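Local structure of NTF2 fold protein loop-helix-loop design NT-9 (Synthetic construct, 6W90) at residues Met4-Arg10 / Ile73-Val78. The protein has no known biological function, being a de novo designed NTF2-fold protein with a loop-helix-loop element, but holds a phospholipid in its pocket. Numbering follows the deposited sequence. Where two conformers were deposited one is given.
Sequences MSREEIR and IRKVQV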
loop_
_atom_site.group_PDB
_atom_site.type_symbol
_atom_site.label_atom_id
_atom_site.label_comp_id
_atom_site.label_asym_id
_atom_site.label_seq_id
_atom_site.Cartn_x
_atom_site.Cartn_y
_atom_site.Cartn_z
ATOM N N MET A 4 -3.919 15.108 -8.081
ATOM C CA MET A 4 -4.996 15.100 -7.112
ATOM C C MET A 4 -4.621 15.878 -5.859
ATOM O O MET A 4 -3.449 16.069 -5.543
ATOM C CB MET A 4 -5.377 13.666 -6.738
ATOM C CG MET A 4 -5.739 12.808 -7.942
ATOM S SD MET A 4 -6.004 11.063 -7.558
ATOM C CE MET A 4 -7.491 11.172 -6.574
ATOM N N SER A 5 -5.654 16.371 -5.185
ATOM C CA SER A 5 -5.497 17.089 -3.938
ATOM C C SER A 5 -5.329 16.100 -2.800
ATOM O O SER A 5 -5.605 14.912 -2.953
ATOM C CB SER A 5 -6.727 17.947 -3.658
ATOM O OG SER A 5 -7.854 17.071 -3.524
ATOM N N ARG A 6 -4.882 16.601 -1.647
ATOM C CA ARG A 6 -4.795 15.757 -0.457
ATOM C C ARG A 6 -6.129 15.084 -0.171
ATOM O O ARG A 6 -6.180 13.900 0.181
ATOM C CB ARG A 6 -4.383 16.611 0.747
ATOM C CG ARG A 6 -2.953 17.134 0.668
ATOM C CD ARG A 6 -2.514 17.878 1.943
ATOM N NE ARG A 6 -3.381 19.001 2.256
ATOM C CZ ARG A 6 -3.186 20.240 1.813
ATOM N NH1 ARG A 6 -2.156 20.505 1.024
ATOM N NH2 ARG A 6 -4.025 21.215 2.143
ATOM N N GLU A 7 -7.216 15.824 -0.306
ATOM C CA GLU A 7 -8.529 15.281 0.031
ATOM C C GLU A 7 -8.953 14.188 -0.945
ATOM O O GLU A 7 -9.517 13.162 -0.533
ATOM C CB GLU A 7 -9.523 16.440 0.077
ATOM C CG GLU A 7 -9.164 17.594 1.102
ATOM C CD GLU A 7 -7.886 18.470 0.830
ATOM O OE1 GLU A 7 -7.506 18.727 -0.333
ATOM O OE2 GLU A 7 -7.271 18.939 1.823
ATOM N N GLU A 8 -8.681 14.384 -2.234
ATOM C CA GLU A 8 -8.980 13.364 -3.232
ATOM C C GLU A 8 -8.155 12.107 -2.988
ATOM O O GLU A 8 -8.681 10.997 -3.070
ATOM C CB GLU A 8 -8.743 13.932 -4.639
ATOM C CG GLU A 8 -9.748 15.051 -5.023
ATOM C CD GLU A 8 -9.382 15.828 -6.288
ATOM O OE1 GLU A 8 -8.185 15.885 -6.657
ATOM O OE2 GLU A 8 -10.305 16.399 -6.911
ATOM N N ILE A 9 -6.862 12.260 -2.684
ATOM C CA ILE A 9 -6.037 11.088 -2.356
ATOM C C ILE A 9 -6.600 10.367 -1.134
ATOM O O ILE A 9 -6.676 9.131 -1.097
ATOM C CB ILE A 9 -4.568 11.491 -2.121
ATOM C CG1 ILE A 9 -3.895 11.952 -3.426
ATOM C CG2 ILE A 9 -3.787 10.327 -1.458
ATOM C CD1 ILE A 9 -3.780 10.836 -4.504
ATOM N N ARG A 10 -6.915 11.118 -0.082
ATOM C CA ARG A 10 -7.445 10.486 1.114
ATOM C C ARG A 10 -8.673 9.652 0.791
ATOM O O ARG A 10 -8.804 8.513 1.268
ATOM C CB ARG A 10 -7.771 11.543 2.148
ATOM C CG ARG A 10 -8.141 10.976 3.455
ATOM C CD ARG A 10 -8.347 12.085 4.483
ATOM N NE ARG A 10 -7.096 12.732 4.892
ATOM C CZ ARG A 10 -6.382 12.384 5.962
ATOM N NH1 ARG A 10 -6.788 11.382 6.731
ATOM N NH2 ARG A 10 -5.265 13.038 6.262
ATOM N N ILE A 73 -5.824 6.987 8.387
ATOM C CA ILE A 73 -4.882 7.794 7.626
ATOM C C ILE A 73 -4.480 8.979 8.485
ATOM O O ILE A 73 -5.335 9.780 8.885
ATOM C CB ILE A 73 -5.501 8.273 6.311
ATOM C CG1 ILE A 73 -5.905 7.097 5.440
ATOM C CG2 ILE A 73 -4.494 9.145 5.609
ATOM C CD1 ILE A 73 -6.691 7.529 4.222
ATOM N N ARG A 74 -3.184 9.116 8.742
ATOM C CA ARG A 74 -2.696 10.190 9.586
ATOM C C ARG A 74 -2.079 11.349 8.829
ATOM O O ARG A 74 -1.961 12.442 9.404
ATOM C CB ARG A 74 -1.625 9.687 10.563
ATOM C CG ARG A 74 -2.119 8.771 11.687
ATOM C CD ARG A 74 -3.079 9.426 12.680
ATOM N NE ARG A 74 -2.474 10.593 13.319
ATOM C CZ ARG A 74 -1.754 10.566 14.439
ATOM N NH1 ARG A 74 -1.542 9.423 15.075
ATOM N NH2 ARG A 74 -1.245 11.692 14.923
ATOM N N LYS A 75 -1.643 11.124 7.592
ATOM C CA LYS A 75 -1.008 12.166 6.797
ATOM C C LYS A 75 -1.208 11.861 5.320
ATOM O O LYS A 75 -0.992 10.735 4.878
ATOM C CB LYS A 75 0.488 12.252 7.134
ATOM C CG LYS A 75 1.311 13.222 6.322
ATOM C CD LYS A 75 2.652 13.443 7.025
ATOM C CE LYS A 75 3.823 13.161 6.119
ATOM N NZ LYS A 75 4.139 14.351 5.253
ATOM N N VAL A 76 -1.603 12.878 4.559
ATOM C CA VAL A 76 -1.471 12.849 3.107
ATOM C C VAL A 76 -0.808 14.156 2.694
ATOM O O VAL A 76 -1.257 15.231 3.096
ATOM C CB VAL A 76 -2.817 12.672 2.376
ATOM C CG1 VAL A 76 -2.593 12.720 0.846
ATOM C CG2 VAL A 76 -3.521 11.368 2.766
ATOM N N GLN A 77 0.263 14.077 1.895
ATOM C CA GLN A 77 0.954 15.245 1.346
ATOM C C GLN A 77 1.193 15.033 -0.139
ATOM O O GLN A 77 1.830 14.041 -0.517
ATOM C CB GLN A 77 2.300 15.451 2.053
ATOM C CG GLN A 77 3.168 16.589 1.494
ATOM C CD GLN A 77 2.744 17.924 2.031
ATOM O OE1 GLN A 77 1.659 18.050 2.605
ATOM N NE2 GLN A 77 3.585 18.935 1.850
ATOM N N VAL A 78 0.689 15.953 -0.979
ATOM C CA VAL A 78 0.858 15.840 -2.423
ATOM C C VAL A 78 1.797 16.934 -2.904
ATOM O O VAL A 78 1.853 18.034 -2.343
ATOM C CB VAL A 78 -0.427 15.932 -3.269
ATOM C CG1 VAL A 78 -1.365 14.837 -2.910
ATOM C CG2 VAL A 78 -1.091 17.277 -3.122
HETATM O O HOH W 1 0.111 18.568 0.234
#
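The guanidinium of Arg-10 lies with one face over Ile-73 CG2 and Val-76 CG2. At its edge, in plane, it meets the carbonyl oxygen of Ile-73. Arg-10 NH1 donates to Ile-73 O at 3.1 Å, with an N-H...O angle of 156°. The donor sits above the carbonyl plane. The Arg-10 chain leaves with CG anti to the backbone N (chi1 -172°) and bends at chi3. The bend swings the guanidinium across toward the strand, over Ile-73 CG2. The two side chains run past each other in opposite senses. Ile-73 CD1 packs 3.8 Å from Arg-10 CG. Just beyond, Arg-74 and Lys-75 form a classic beta bulge opposite Glu-86.

The guanidinium of Arg-6 has Val-76 O at its edge, near its plane. Water 1 lies at the edge too, in plane. Arg-6 NH1 donates to this water, which also accepts from Val-78 N. The water gives a weak bond to Gln-77 OE1. Nearer the backbone, Arg-6 CD comes to 3.1 Å from Val-76 O.

Between the two arginines the contact is apolar. Ile-9 CG2 meets Val-76 CG1 at 3.5 Å. Ile-9 CG1 reaches Val-78 CG1 at 3.9 Å. Ile-9 also touches Val-83 and Val-85 of strand 82-91, and it lines the pocket of the bound phospholipid. Val-78 CG1 and CG2 both lie close to Met-4 O. Ser-5 and Glu-8 form a capping box at the start of helix 6-22: Glu-8 N bonds to Ser-5 OG, and Ser-5 N to Glu-8 OE1.

The first turn of helix 6-22 thus crosses strand 70-79, an edge strand of the NTF2-fold sheet. Arg-10 is tied directly to the carbonyl of Ile-73, and Arg-6 through a water to Val-78 N. Charge therefore stays toward the surface, while the apolar cluster, through Ile-9, faces the lipid.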